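Putative Phosphate (Eubacterium rectale, PDB 3DAO) probably hydrolyses phosphate esters, as a putative phosphatase of the haloacid dehalogenase-like hydrolase family. Local coordinates at residues A74-K77 with H78-Y82; L38-P42 with E43-V47; I24-I28 with D29-V33; T266-P269 with Y270-G274; A125-D129 with F130-E134. All coordinates share one frame; numbering follows the deposited sequence.

Interaction 1: residues A74-K77 with H78-Y82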
loop_
_atom_site.group_PDB
_atom_site.type_symbol
_atom_site.label_atom_id
_atom_site.label_comp_id
_atom_site.label_asym_id
_atom_site.label_seq_id
_atom_site.Cartn_x
_atom_site.Cartn_y
_atom_site.Cartn_z
ATOM N N ALA A 74 -13.581 -3.461 -10.386
ATOM C CA ALA A 74 -14.972 -3.012 -10.493
ATOM C C ALA A 74 -16.021 -4.129 -10.664
ATOM O O ALA A 74 -17.033 -4.109 -9.974
ATOM C CB ALA A 74 -15.134 -1.980 -11.629
ATOM N N PRO A 75 -15.770 -5.096 -11.552
ATOM C CA PRO A 75 -16.837 -6.116 -11.816
ATOM C C PRO A 75 -17.198 -6.992 -10.639
ATOM O O PRO A 75 -18.329 -7.503 -10.571
ATOM C CB PRO A 75 -16.255 -6.935 -12.977
ATOM C CG PRO A 75 -15.279 -6.029 -13.664
ATOM C CD PRO A 75 -14.678 -5.188 -12.529
ATOM N N ILE A 76 -16.240 -7.199 -9.717
ATOM C CA ILE A 76 -16.466 -8.014 -8.526
ATOM C C ILE A 76 -16.108 -7.296 -7.238
ATOM O O ILE A 76 -15.889 -7.931 -6.211
ATOM C CB ILE A 76 -15.703 -9.375 -8.564
ATOM C CG1 ILE A 76 -14.188 -9.149 -8.692
ATOM C CG2 ILE A 76 -16.227 -10.232 -9.728
ATOM C CD1 ILE A 76 -13.328 -10.377 -8.543
ATOM N N LYS A 77 -16.159 -5.976 -7.285
ATOM C CA LYS A 77 -15.696 -5.137 -6.150
ATOM C C LYS A 77 -16.382 -5.389 -4.822
ATOM O O LYS A 77 -15.797 -5.245 -3.755
ATOM C CB LYS A 77 -15.723 -3.662 -6.539
ATOM C CG LYS A 77 -17.066 -3.061 -6.583
ATOM C CD LYS A 77 -17.047 -1.619 -7.010
ATOM C CE LYS A 77 -18.384 -0.943 -6.678
ATOM N NZ LYS A 77 -19.592 -1.660 -7.246
ATOM N N HIS A 78 -17.630 -5.812 -4.896
ATOM C CA HIS A 78 -18.450 -6.097 -3.715
ATOM C C HIS A 78 -18.038 -7.338 -2.930
ATOM O O HIS A 78 -18.432 -7.508 -1.787
ATOM C CB HIS A 78 -19.920 -6.293 -4.164
ATOM C CG HIS A 78 -20.087 -7.429 -5.120
ATOM N ND1 HIS A 78 -19.714 -7.338 -6.446
ATOM C CD2 HIS A 78 -20.507 -8.706 -4.933
ATOM C CE1 HIS A 78 -19.934 -8.498 -7.041
ATOM N NE2 HIS A 78 -20.400 -9.350 -6.145
ATOM N N LYS A 79 -17.238 -8.193 -3.544
ATOM C CA LYS A 79 -16.935 -9.496 -2.962
ATOM C C LYS A 79 -15.545 -9.596 -2.360
ATOM O O LYS A 79 -15.144 -10.654 -1.918
ATOM C CB LYS A 79 -16.959 -10.592 -4.044
ATOM C CG LYS A 79 -18.187 -10.770 -4.820
ATOM C CD LYS A 79 -18.142 -12.090 -5.527
ATOM C CE LYS A 79 -18.748 -13.223 -4.712
ATOM N NZ LYS A 79 -19.368 -14.183 -5.694
ATOM N N LEU A 80 -14.824 -8.491 -2.414
ATOM C CA LEU A 80 -13.413 -8.462 -1.980
ATOM C C LEU A 80 -13.195 -7.754 -0.669
ATOM O O LEU A 80 -14.062 -7.010 -0.195
ATOM C CB LEU A 80 -12.539 -7.748 -3.046
ATOM C CG LEU A 80 -12.607 -8.252 -4.479
ATOM C CD1 LEU A 80 -11.772 -7.402 -5.425
ATOM C CD2 LEU A 80 -12.144 -9.728 -4.516
ATOM N N LEU A 81 -12.024 -8.049 -0.073
ATOM C CA LEU A 81 -11.486 -7.277 1.069
ATOM C C LEU A 81 -10.297 -6.479 0.562
ATOM O O LEU A 81 -9.601 -6.875 -0.376
ATOM C CB LEU A 81 -11.093 -8.155 2.222
ATOM C CG LEU A 81 -12.267 -8.780 2.980
ATOM C CD1 LEU A 81 -11.723 -9.734 4.019
ATOM C CD2 LEU A 81 -13.131 -7.717 3.611
ATOM N N TYR A 82 -10.119 -5.305 1.152
ATOM C CA TYR A 82 -9.115 -4.344 0.691
ATOM C C TYR A 82 -8.174 -3.862 1.765
ATOM O O TYR A 82 -8.585 -3.426 2.839
ATOM C CB TYR A 82 -9.820 -3.098 0.132
ATOM C CG TYR A 82 -10.762 -3.399 -1.004
ATOM C CD1 TYR A 82 -12.054 -3.821 -0.764
ATOM C CD2 TYR A 82 -10.361 -3.262 -2.320
ATOM C CE1 TYR A 82 -12.905 -4.111 -1.801
ATOM C CE2 TYR A 82 -11.219 -3.560 -3.372
ATOM C CZ TYR A 82 -12.478 -3.985 -3.112
ATOM O OH TYR A 82 -13.322 -4.283 -4.186
#
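Tyr82 reaches back five residues to give its hydroxyl to the carbonyl of Lys77, closing the tight side of the turn that leads from helix 66-72 into strand 81-84. Tyr82 OH donates to Lys77 O over 2.7 Å, in the carbonyl plane and on a lone pair, and the oxygen lies at the edge of the phenol ring. The hydroxyl also lies 3.4 Å from Lys77 CB, while Phe66 meets the ring edge-to-face. A backbone bond of 3.0 Å from Lys79 N to Ile76 O tightens the same turn. Beneath it Ile76 CD1 comes within 4.2 Å of Leu80 CD2. These aliphatic branches suit the interior, since both residues also touch helix 42-53.

The outer side is looser. His78 has CG between its backbone N and carbonyl carbon (chi1 61°), which folds the imidazole back until CE1 is 3.8 Å from Ile76 CA, with Ile76 O over one ring face. Lys77 NZ stays 5.7 Å from His78 ND1, and Lys79 NZ instead forms salt bridges with Asp49 and Asp53. Across the turn, then, neutral hydrogen bonds to two carbonyl oxygens do the polar work, with no charge pair joining the two segments.

Interaction 2: residues L38-P42 with E43-V47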
loop_
_atom_site.group_PDB
_atom_site.type_symbol
_atom_site.label_atom_id
_atom_site.label_comp_id
_atom_site.label_asym_id
_atom_site.label_seq_id
_atom_site.Cartn_x
_atom_site.Cartn_y
_atom_site.Cartn_z
ATOM N N LEU A 38 -4.909 0.726 -15.171
ATOM C CA LEU A 38 -6.304 0.862 -14.805
ATOM C C LEU A 38 -7.082 -0.316 -15.369
ATOM O O LEU A 38 -8.285 -0.461 -15.140
ATOM C CB LEU A 38 -6.890 2.138 -15.442
ATOM C CG LEU A 38 -6.182 3.477 -15.163
ATOM C CD1 LEU A 38 -6.820 4.596 -15.980
ATOM C CD2 LEU A 38 -6.185 3.773 -13.662
ATOM N N LEU A 39 -6.383 -1.113 -16.160
ATOM C CA LEU A 39 -6.972 -2.262 -16.851
ATOM C C LEU A 39 -6.424 -3.583 -16.393
ATOM O O LEU A 39 -5.237 -3.727 -16.086
ATOM C CB LEU A 39 -6.722 -2.163 -18.362
ATOM C CG LEU A 39 -7.174 -0.877 -19.034
ATOM C CD1 LEU A 39 -6.578 -0.792 -20.446
ATOM C CD2 LEU A 39 -8.696 -0.813 -19.035
ATOM N N ILE A 40 -7.317 -4.561 -16.373
ATOM C CA ILE A 40 -6.957 -5.933 -16.004
ATOM C C ILE A 40 -7.843 -6.930 -16.754
ATOM O O ILE A 40 -9.018 -6.681 -16.971
ATOM C CB ILE A 40 -7.028 -6.134 -14.502
ATOM C CG1 ILE A 40 -6.333 -7.434 -14.093
ATOM C CG2 ILE A 40 -8.470 -6.060 -13.986
ATOM C CD1 ILE A 40 -6.291 -7.669 -12.573
ATOM N N ASP A 41 -7.218 -8.023 -17.192
ATOM C CA ASP A 41 -7.891 -9.095 -17.962
ATOM C C ASP A 41 -9.133 -9.598 -17.213
ATOM O O ASP A 41 -9.025 -9.958 -16.047
ATOM C CB ASP A 41 -6.910 -10.249 -18.158
ATOM C CG ASP A 41 -7.377 -11.249 -19.150
ATOM O OD1 ASP A 41 -8.599 -11.496 -19.229
ATOM O OD2 ASP A 41 -6.486 -11.825 -19.807
ATOM N N PRO A 42 -10.308 -9.624 -17.880
ATOM C CA PRO A 42 -11.522 -10.046 -17.159
ATOM C C PRO A 42 -11.490 -11.470 -16.696
ATOM O O PRO A 42 -12.253 -11.851 -15.803
ATOM C CB PRO A 42 -12.657 -9.797 -18.173
ATOM C CG PRO A 42 -11.970 -9.712 -19.506
ATOM C CD PRO A 42 -10.641 -9.057 -19.201
ATOM N N GLU A 43 -10.573 -12.254 -17.242
ATOM C CA GLU A 43 -10.494 -13.640 -16.809
ATOM C C GLU A 43 -10.089 -13.650 -15.339
ATOM O O GLU A 43 -10.456 -14.551 -14.592
ATOM C CB GLU A 43 -9.577 -14.509 -17.676
ATOM C CG GLU A 43 -9.842 -15.970 -17.450
ATOM C CD GLU A 43 -8.975 -16.881 -18.290
ATOM O OE1 GLU A 43 -8.237 -16.382 -19.166
ATOM O OE2 GLU A 43 -9.045 -18.108 -18.066
ATOM N N TYR A 44 -9.374 -12.605 -14.913
ATOM C CA TYR A 44 -8.990 -12.508 -13.487
ATOM C C TYR A 44 -10.258 -12.394 -12.655
ATOM O O TYR A 44 -10.396 -12.987 -11.594
ATOM C CB TYR A 44 -8.067 -11.299 -13.183
ATOM C CG TYR A 44 -6.585 -11.602 -13.302
ATOM C CD1 TYR A 44 -5.957 -12.320 -12.331
ATOM C CD2 TYR A 44 -5.828 -11.137 -14.362
ATOM C CE1 TYR A 44 -4.612 -12.603 -12.404
ATOM C CE2 TYR A 44 -4.476 -11.431 -14.457
ATOM C CZ TYR A 44 -3.872 -12.160 -13.452
ATOM O OH TYR A 44 -2.505 -12.493 -13.484
HETATM N N MSE A 45 -11.202 -11.625 -13.160
HETATM C CA MSE A 45 -12.412 -11.355 -12.376
HETATM C C MSE A 45 -13.220 -12.627 -12.272
HETATM O O MSE A 45 -13.766 -12.936 -11.242
HETATM C CB MSE A 45 -13.278 -10.249 -12.988
HETATM C CG MSE A 45 -12.610 -8.926 -13.260
HETATM SE SE MSE A 45 -11.916 -8.078 -11.661
HETATM C CE MSE A 45 -10.023 -8.500 -11.910
ATOM N N SER A 46 -13.272 -13.390 -13.365
ATOM C CA SER A 46 -14.070 -14.629 -13.382
ATOM C C SER A 46 -13.510 -15.686 -12.464
ATOM O O SER A 46 -14.209 -16.336 -11.695
ATOM C CB SER A 46 -14.173 -15.169 -14.817
ATOM O OG SER A 46 -14.828 -16.436 -14.820
ATOM N N VAL A 47 -12.190 -15.839 -12.534
ATOM C CA VAL A 47 -11.512 -16.853 -11.723
ATOM C C VAL A 47 -11.605 -16.510 -10.234
ATOM O O VAL A 47 -11.957 -17.345 -9.411
ATOM C CB VAL A 47 -10.043 -17.051 -12.209
ATOM C CG1 VAL A 47 -9.258 -17.896 -11.239
ATOM C CG2 VAL A 47 -10.026 -17.667 -13.635
HETATM O O HOH W 1 -6.976 -14.407 -20.283
#
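The chain passes from extended backbone at Ile40 into helix 42-53 through Asp41, where Tyr44 N bonds Asp41 O over 2.9 Å and Ser46 N bonds Pro42 O over 3.1 Å. Asp41 is the N-cap: with CG anti to the backbone N (chi1 -168°), OD1 accepts from Glu43 N at 2.9 Å along an almost straight N-H line (171°), though the donor stands above the carboxylate plane. Proline fits the first turn because its nitrogen has no hydrogen to satisfy. A water donates both to Asp41 OD2 and to Glu43 OE1, bridging the carboxylates of two side chains that run side by side, their planes 62° apart. Replacing Asp41 by a leucine would probably leave Glu43 N without its cap and the water without one of its acceptors. On the apolar side Ile40 CG1 meets Tyr44 CD2 at 3.7 Å, the two side chains crossing at about a right angle, and Ile40 CG2 meets CE of selenomethionine Met45 at 3.6 Å. Tyr44 and Glu43 face helix 274-281, where Glu43 forms a salt bridge with Lys280 and Tyr44 packs on Val275.

Interaction 3: residues I24-I28 with D29-V33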
loop_
_atom_site.group_PDB
_atom_site.type_symbol
_atom_site.label_atom_id
_atom_site.label_comp_id
_atom_site.label_asym_id
_atom_site.label_seq_id
_atom_site.Cartn_x
_atom_site.Cartn_y
_atom_site.Cartn_z
ATOM N N ILE A 24 -6.671 -15.762 0.099
ATOM C CA ILE A 24 -5.651 -15.334 -0.880
ATOM C C ILE A 24 -5.460 -13.830 -0.835
ATOM O O ILE A 24 -6.427 -13.098 -0.802
ATOM C CB ILE A 24 -5.989 -15.770 -2.307
ATOM C CG1 ILE A 24 -6.113 -17.280 -2.369
ATOM C CG2 ILE A 24 -4.924 -15.259 -3.289
ATOM C CD1 ILE A 24 -6.831 -17.774 -3.670
ATOM N N ALA A 25 -4.205 -13.393 -0.713
ATOM C CA ALA A 25 -3.884 -11.962 -0.781
ATOM C C ALA A 25 -2.897 -11.742 -1.923
ATOM O O ALA A 25 -1.975 -12.524 -2.103
ATOM C CB ALA A 25 -3.305 -11.450 0.537
ATOM N N THR A 26 -3.103 -10.666 -2.661
ATOM C CA THR A 26 -2.212 -10.290 -3.736
ATOM C C THR A 26 -2.025 -8.796 -3.824
ATOM O O THR A 26 -2.962 -8.030 -3.541
ATOM C CB THR A 26 -2.711 -10.814 -5.119
ATOM O OG1 THR A 26 -1.754 -10.484 -6.133
ATOM C CG2 THR A 26 -4.065 -10.209 -5.526
ATOM N N ASP A 27 -0.785 -8.367 -4.128
ATOM C CA ASP A 27 -0.605 -6.960 -4.484
ATOM C C ASP A 27 -0.943 -6.840 -5.973
ATOM O O ASP A 27 -1.350 -7.811 -6.621
ATOM C CB ASP A 27 0.697 -6.238 -4.013
ATOM C CG ASP A 27 1.973 -6.909 -4.424
ATOM O OD1 ASP A 27 1.921 -7.866 -5.213
ATOM O OD2 ASP A 27 3.056 -6.428 -3.958
ATOM N N ILE A 28 -0.799 -5.640 -6.491
ATOM C CA ILE A 28 -1.268 -5.336 -7.807
ATOM C C ILE A 28 -0.191 -4.947 -8.784
ATOM O O ILE A 28 -0.003 -5.573 -9.844
ATOM C CB ILE A 28 -2.282 -4.152 -7.705
ATOM C CG1 ILE A 28 -3.445 -4.546 -6.773
ATOM C CG2 ILE A 28 -2.775 -3.714 -9.083
ATOM C CD1 ILE A 28 -4.431 -3.430 -6.484
ATOM N N ASP A 29 0.492 -3.881 -8.421
ATOM C CA ASP A 29 1.458 -3.250 -9.323
ATOM C C ASP A 29 2.737 -4.024 -9.537
ATOM O O ASP A 29 3.584 -4.176 -8.651
ATOM C CB ASP A 29 1.719 -1.823 -8.897
ATOM C CG ASP A 29 0.478 -0.944 -9.039
ATOM O OD1 ASP A 29 -0.037 -0.763 -10.162
ATOM O OD2 ASP A 29 0.048 -0.387 -8.016
ATOM N N GLY A 30 2.838 -4.530 -10.752
ATOM C CA GLY A 30 3.972 -5.340 -11.159
ATOM C C GLY A 30 3.721 -6.791 -10.850
ATOM O O GLY A 30 4.561 -7.632 -11.102
ATOM N N THR A 31 2.544 -7.076 -10.299
ATOM C CA THR A 31 2.170 -8.463 -9.939
ATOM C C THR A 31 1.067 -8.973 -10.852
ATOM O O THR A 31 1.204 -10.022 -11.472
ATOM C CB THR A 31 1.716 -8.559 -8.467
ATOM O OG1 THR A 31 2.840 -8.261 -7.616
ATOM C CG2 THR A 31 1.216 -9.922 -8.112
ATOM N N LEU A 32 -0.031 -8.220 -10.902
ATOM C CA LEU A 32 -1.174 -8.537 -11.780
ATOM C C LEU A 32 -1.164 -7.716 -13.045
ATOM O O LEU A 32 -1.617 -8.155 -14.099
ATOM C CB LEU A 32 -2.505 -8.246 -11.067
ATOM C CG LEU A 32 -2.739 -8.970 -9.718
ATOM C CD1 LEU A 32 -4.097 -8.546 -9.101
ATOM C CD2 LEU A 32 -2.607 -10.461 -9.782
ATOM N N VAL A 33 -0.661 -6.506 -12.930
ATOM C CA VAL A 33 -0.666 -5.559 -14.045
ATOM C C VAL A 33 0.524 -4.640 -14.008
ATOM O O VAL A 33 1.178 -4.494 -13.003
ATOM C CB VAL A 33 -1.913 -4.650 -14.001
ATOM C CG1 VAL A 33 -3.199 -5.511 -14.011
ATOM C CG2 VAL A 33 -1.889 -3.748 -12.740
#
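Three backbone amides grip Ile28 O: Leu32 N at 2.9 Å, Thr31 N at 3.0 Å and Val33 N at 3.3 Å. Thr31 N comes from well above the carbonyl plane, whereas the other two are only modestly tilted from it, and together they wind the chain into a compact loop. Gly30 suits the bend because its phi of 89° would jam a side chain against the preceding carbonyl. Next to this cluster Thr31 OG1 donates to Asp27 OD1 over 2.6 Å, meeting the carboxylate from above its plane. Asp27 has CG between its backbone N and carbonyl carbon (chi1 55°), which turns the carboxylate toward the threonine; its other oxygen forms a salt bridge with Lys212. Thr26 OG1 bonds Asp27 O over 2.7 Å and approaches Leu32 CD2 tip to tip, while Ile28 CG2 and Val33 CG2 lie alongside each other at 3.8 Å. Asp27, Asp29 and Thr31 fit the DxDx(T/V) motif, consistent with a phosphatase active site of the haloacid dehalogenase type. Asp29 is held by Arg64 and Gly36 N. The loop leaves the end of strand 23-26, which lies between the parallel strands 57-61 and 230-234, while Thr31 and Leu32 rest on Val275 of helix 274-281.

Interaction 4: residues T266-P269 with Y270-G274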
loop_
_atom_site.group_PDB
_atom_site.type_symbol
_atom_site.label_atom_id
_atom_site.label_comp_id
_atom_site.label_asym_id
_atom_site.label_seq_id
_atom_site.Cartn_x
_atom_site.Cartn_y
_atom_site.Cartn_z
ATOM N N THR A 266 7.535 -19.641 -7.546
ATOM C CA THR A 266 7.495 -18.517 -8.456
ATOM C C THR A 266 6.368 -18.718 -9.457
ATOM O O THR A 266 5.917 -19.843 -9.706
ATOM C CB THR A 266 8.809 -18.319 -9.227
ATOM O OG1 THR A 266 9.005 -19.438 -10.081
ATOM C CG2 THR A 266 10.003 -18.223 -8.264
ATOM N N CYS A 267 5.921 -17.624 -10.026
ATOM C CA CYS A 267 4.967 -17.673 -11.119
ATOM C C CYS A 267 5.483 -16.732 -12.184
ATOM O O CYS A 267 6.419 -15.960 -11.944
ATOM C CB CYS A 267 3.515 -17.316 -10.688
ATOM S SG CYS A 267 3.272 -15.675 -10.063
ATOM N N ALA A 268 4.848 -16.778 -13.345
ATOM C CA ALA A 268 5.257 -15.950 -14.481
ATOM C C ALA A 268 4.973 -14.477 -14.252
ATOM O O ALA A 268 4.148 -14.120 -13.404
ATOM C CB ALA A 268 4.543 -16.434 -15.784
ATOM N N PRO A 269 5.621 -13.614 -15.036
ATOM C CA PRO A 269 5.410 -12.186 -14.901
ATOM C C PRO A 269 3.984 -11.769 -15.282
ATOM O O PRO A 269 3.215 -12.552 -15.859
ATOM C CB PRO A 269 6.426 -11.574 -15.853
ATOM C CG PRO A 269 7.476 -12.621 -16.019
ATOM C CD PRO A 269 6.793 -13.935 -15.876
ATOM N N TYR A 270 3.635 -10.543 -14.947
ATOM C CA TYR A 270 2.281 -10.104 -15.195
ATOM C C TYR A 270 1.965 -10.093 -16.691
ATOM O O TYR A 270 0.814 -10.225 -17.088
ATOM C CB TYR A 270 2.017 -8.744 -14.582
ATOM C CG TYR A 270 2.707 -7.615 -15.277
ATOM C CD1 TYR A 270 2.223 -7.126 -16.469
ATOM C CD2 TYR A 270 3.866 -7.057 -14.745
ATOM C CE1 TYR A 270 2.845 -6.076 -17.102
ATOM C CE2 TYR A 270 4.507 -6.008 -15.369
ATOM C CZ TYR A 270 3.996 -5.527 -16.547
ATOM O OH TYR A 270 4.639 -4.483 -17.167
ATOM N N TRP A 271 2.998 -9.981 -17.507
ATOM C CA TRP A 271 2.811 -9.870 -18.969
ATOM C C TRP A 271 2.574 -11.227 -19.565
ATOM O O TRP A 271 2.335 -11.349 -20.763
ATOM C CB TRP A 271 3.955 -9.131 -19.694
ATOM C CG TRP A 271 5.304 -9.653 -19.448
ATOM C CD1 TRP A 271 5.921 -10.665 -20.103
ATOM C CD2 TRP A 271 6.238 -9.161 -18.488
ATOM N NE1 TRP A 271 7.172 -10.862 -19.587
ATOM C CE2 TRP A 271 7.393 -9.948 -18.595
ATOM C CE3 TRP A 271 6.201 -8.139 -17.529
ATOM C CZ2 TRP A 271 8.512 -9.741 -17.795
ATOM C CZ3 TRP A 271 7.303 -7.943 -16.734
ATOM C CH2 TRP A 271 8.447 -8.737 -16.873
ATOM N N GLU A 272 2.624 -12.225 -18.697
ATOM C CA GLU A 272 2.334 -13.611 -19.056
ATOM C C GLU A 272 1.177 -14.123 -18.215
ATOM O O GLU A 272 0.845 -15.319 -18.207
ATOM C CB GLU A 272 3.553 -14.506 -18.881
ATOM C CG GLU A 272 4.586 -14.227 -19.939
ATOM C CD GLU A 272 5.836 -15.060 -19.809
ATOM O OE1 GLU A 272 5.894 -15.941 -18.932
ATOM O OE2 GLU A 272 6.775 -14.800 -20.605
ATOM N N ASN A 273 0.556 -13.200 -17.505
ATOM C CA ASN A 273 -0.592 -13.568 -16.666
ATOM C C ASN A 273 -0.258 -14.754 -15.747
ATOM O O ASN A 273 -1.018 -15.695 -15.581
ATOM C CB ASN A 273 -1.830 -13.853 -17.537
ATOM C CG ASN A 273 -2.523 -12.581 -17.993
ATOM O OD1 ASN A 273 -2.224 -11.491 -17.515
ATOM N ND2 ASN A 273 -3.485 -12.721 -18.897
ATOM N N GLY A 274 0.902 -14.678 -15.099
ATOM C CA GLY A 274 1.347 -15.748 -14.210
ATOM C C GLY A 274 0.489 -15.996 -12.983
ATOM O O GLY A 274 0.247 -17.131 -12.572
HETATM O O HOH W 2 2.653 -18.783 -13.829
#
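In Trp271 a chi1 of 54° and a chi2 of 86° swing the indole back and stand it over Pro269. The result is a CH-pi contact: Pro269 CB lies 3.3 Å from the centroid of the six-membered ring, 12° off its normal. Proline suits the place, offering a rigid ring whose CG also comes 3.5 Å from Trp271 CZ2. The indole in turn sets CE3 over one face of the Tyr270 ring. Glu272 lies beside the proline, pointing the same way, with OE1 3.5 Å from Ala268 CB. Below, Pro269 O takes two bonds from opposite faces of its carbonyl plane, Glu272 N at 2.9 Å and Gly274 N at 3.2 Å. Gly274 must be small here, since a side chain would clash with Ala268 O, which its CA approaches at 3.3 Å in a CA-H...O contact. A water spans Ala268 N and Gly274 O. The turn from strand 265-267 into helix 274-281 thus combines two backbone bonds to one carbonyl oxygen with dispersion between a proline and an indole, which fixes the proline's place largely without charge.

Interaction 5: residues A125-D129 with F130-E134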
loop_
_atom_site.group_PDB
_atom_site.type_symbol
_atom_site.label_atom_id
_atom_site.label_comp_id
_atom_site.label_asym_id
_atom_site.label_seq_id
_atom_site.Cartn_x
_atom_site.Cartn_y
_atom_site.Cartn_z
ATOM N N ALA A 125 0.322 15.632 3.811
ATOM C CA ALA A 125 -0.292 14.782 4.851
ATOM C C ALA A 125 -1.528 14.131 4.229
ATOM O O ALA A 125 -2.430 14.825 3.749
ATOM C CB ALA A 125 -0.665 15.616 6.067
ATOM N N ALA A 126 -1.540 12.812 4.198
ATOM C CA ALA A 126 -2.610 12.068 3.516
ATOM C C ALA A 126 -3.578 11.368 4.444
ATOM O O ALA A 126 -3.208 10.877 5.482
ATOM C CB ALA A 126 -2.010 11.037 2.552
ATOM N N THR A 127 -4.834 11.355 4.012
ATOM C CA THR A 127 -5.893 10.573 4.652
ATOM C C THR A 127 -6.254 9.463 3.638
ATOM O O THR A 127 -5.689 9.413 2.535
ATOM C CB THR A 127 -7.143 11.411 4.971
ATOM O OG1 THR A 127 -7.941 11.559 3.791
ATOM C CG2 THR A 127 -6.726 12.777 5.495
ATOM N N PRO A 128 -7.183 8.566 3.989
ATOM C CA PRO A 128 -7.522 7.529 3.025
ATOM C C PRO A 128 -8.196 8.057 1.779
ATOM O O PRO A 128 -8.160 7.414 0.726
ATOM C CB PRO A 128 -8.486 6.620 3.795
ATOM C CG PRO A 128 -8.198 6.855 5.237
ATOM C CD PRO A 128 -7.682 8.279 5.337
ATOM N N ASP A 129 -8.749 9.253 1.876
ATOM C CA ASP A 129 -9.538 9.823 0.799
ATOM C C ASP A 129 -8.869 10.926 -0.020
ATOM O O ASP A 129 -9.176 11.132 -1.195
ATOM C CB ASP A 129 -10.817 10.393 1.398
ATOM C CG ASP A 129 -11.599 9.355 2.118
ATOM O OD1 ASP A 129 -11.838 8.308 1.492
ATOM O OD2 ASP A 129 -11.954 9.567 3.302
ATOM N N PHE A 130 -8.018 11.690 0.628
ATOM C CA PHE A 130 -7.339 12.762 -0.067
ATOM C C PHE A 130 -6.047 13.101 0.614
ATOM O O PHE A 130 -5.727 12.586 1.683
ATOM C CB PHE A 130 -8.234 13.996 -0.192
ATOM C CG PHE A 130 -9.070 14.248 1.015
ATOM C CD1 PHE A 130 -8.503 14.744 2.158
ATOM C CD2 PHE A 130 -10.411 13.940 1.014
ATOM C CE1 PHE A 130 -9.268 14.950 3.270
ATOM C CE2 PHE A 130 -11.170 14.132 2.122
ATOM C CZ PHE A 130 -10.603 14.629 3.249
ATOM N N CYS A 131 -5.332 13.978 -0.059
ATOM C CA CYS A 131 -4.006 14.403 0.377
ATOM C C CYS A 131 -3.905 15.904 0.478
ATOM O O CYS A 131 -4.172 16.637 -0.486
ATOM C CB CYS A 131 -2.968 13.886 -0.590
ATOM S SG CYS A 131 -1.256 14.151 0.038
ATOM N N PHE A 132 -3.555 16.346 1.681
ATOM C CA PHE A 132 -3.373 17.768 1.995
ATOM C C PHE A 132 -2.003 18.303 1.593
ATOM O O PHE A 132 -0.969 17.658 1.780
ATOM C CB PHE A 132 -3.518 18.013 3.499
ATOM C CG PHE A 132 -4.882 17.761 4.036
ATOM C CD1 PHE A 132 -5.904 18.674 3.809
ATOM C CD2 PHE A 132 -5.136 16.651 4.823
ATOM C CE1 PHE A 132 -7.171 18.466 4.327
ATOM C CE2 PHE A 132 -6.408 16.432 5.343
ATOM C CZ PHE A 132 -7.428 17.356 5.092
ATOM N N ALA A 133 -2.034 19.504 1.033
ATOM C CA ALA A 133 -0.836 20.224 0.591
ATOM C C ALA A 133 -0.998 21.693 0.932
ATOM O O ALA A 133 -2.107 22.205 0.903
ATOM C CB ALA A 133 -0.625 20.091 -0.950
ATOM N N GLU A 134 0.109 22.361 1.243
ATOM C CA GLU A 134 0.064 23.803 1.495
ATOM C C GLU A 134 0.382 24.602 0.249
ATOM O O GLU A 134 0.078 25.778 0.183
ATOM C CB GLU A 134 0.979 24.227 2.643
ATOM C CG GLU A 134 0.509 23.630 3.949
ATOM C CD GLU A 134 1.361 23.994 5.128
ATOM O OE1 GLU A 134 2.321 24.760 4.960
ATOM O OE2 GLU A 134 1.049 23.517 6.250
#
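A beta hairpin of strands 122-126 and 131-133 turns at Thr127, whose side chain forms an ST turn. Thr127 OG1, placed between its own backbone N and carbonyl carbon (chi1 80°), accepts from Asp129 N at 3.1 Å and from Phe130 N at 3.2 Å. Thr127 N gives a bond to Phe130 O of 2.8 Å, and beyond it Ala125 and Phe132 form a hydrogen-bonded antiparallel pair, Phe132 N reaching Ala125 O at 2.8 Å. With an alanine in place of Thr127 the amides of Asp129 and Phe130 would probably lose their shared acceptor, and the turn would be likely to become freer to move. The threonine suits both sides of its position: OG1 also stands over one face of the Phe130 ring, and CG2 touches Phe132 CE2 at 3.7 Å. Phe132 CE2 lies at the edge of the Phe130 ring, whose CD1 in turn stands over a face of Phe132. Small Ala126 CB faces Cys131 SG at 4.1 Å in the non-hydrogen-bonded pair. Arg153 makes a cation-pi contact with Phe130. In the sheet, strand 122-126 runs antiparallel to strand 168-172, and strand 131-133 lies parallel to the outermost strand 152-154.

All five contacts are local and follow in series, so none nests in or crosses another. From the N terminus, interaction 3 closes the loop after strand 23-26, interaction 2 starts helix 42-53, and interaction 1 closes the turn between helix 66-72 and strand 81-84. Interaction 5 closes a hairpin in the second, six-stranded sheet, and interaction 4 joins strand 265-267 to the last helix. Side chains link the core: Ile40 packs on Val33 between interactions 2 and 3, Ile76 reaches Met45 between 1 and 2, and Tyr270 lies against Thr31 between 3 and 4. Interaction 5 stands apart, its centre about 25 Å from that of interaction 3.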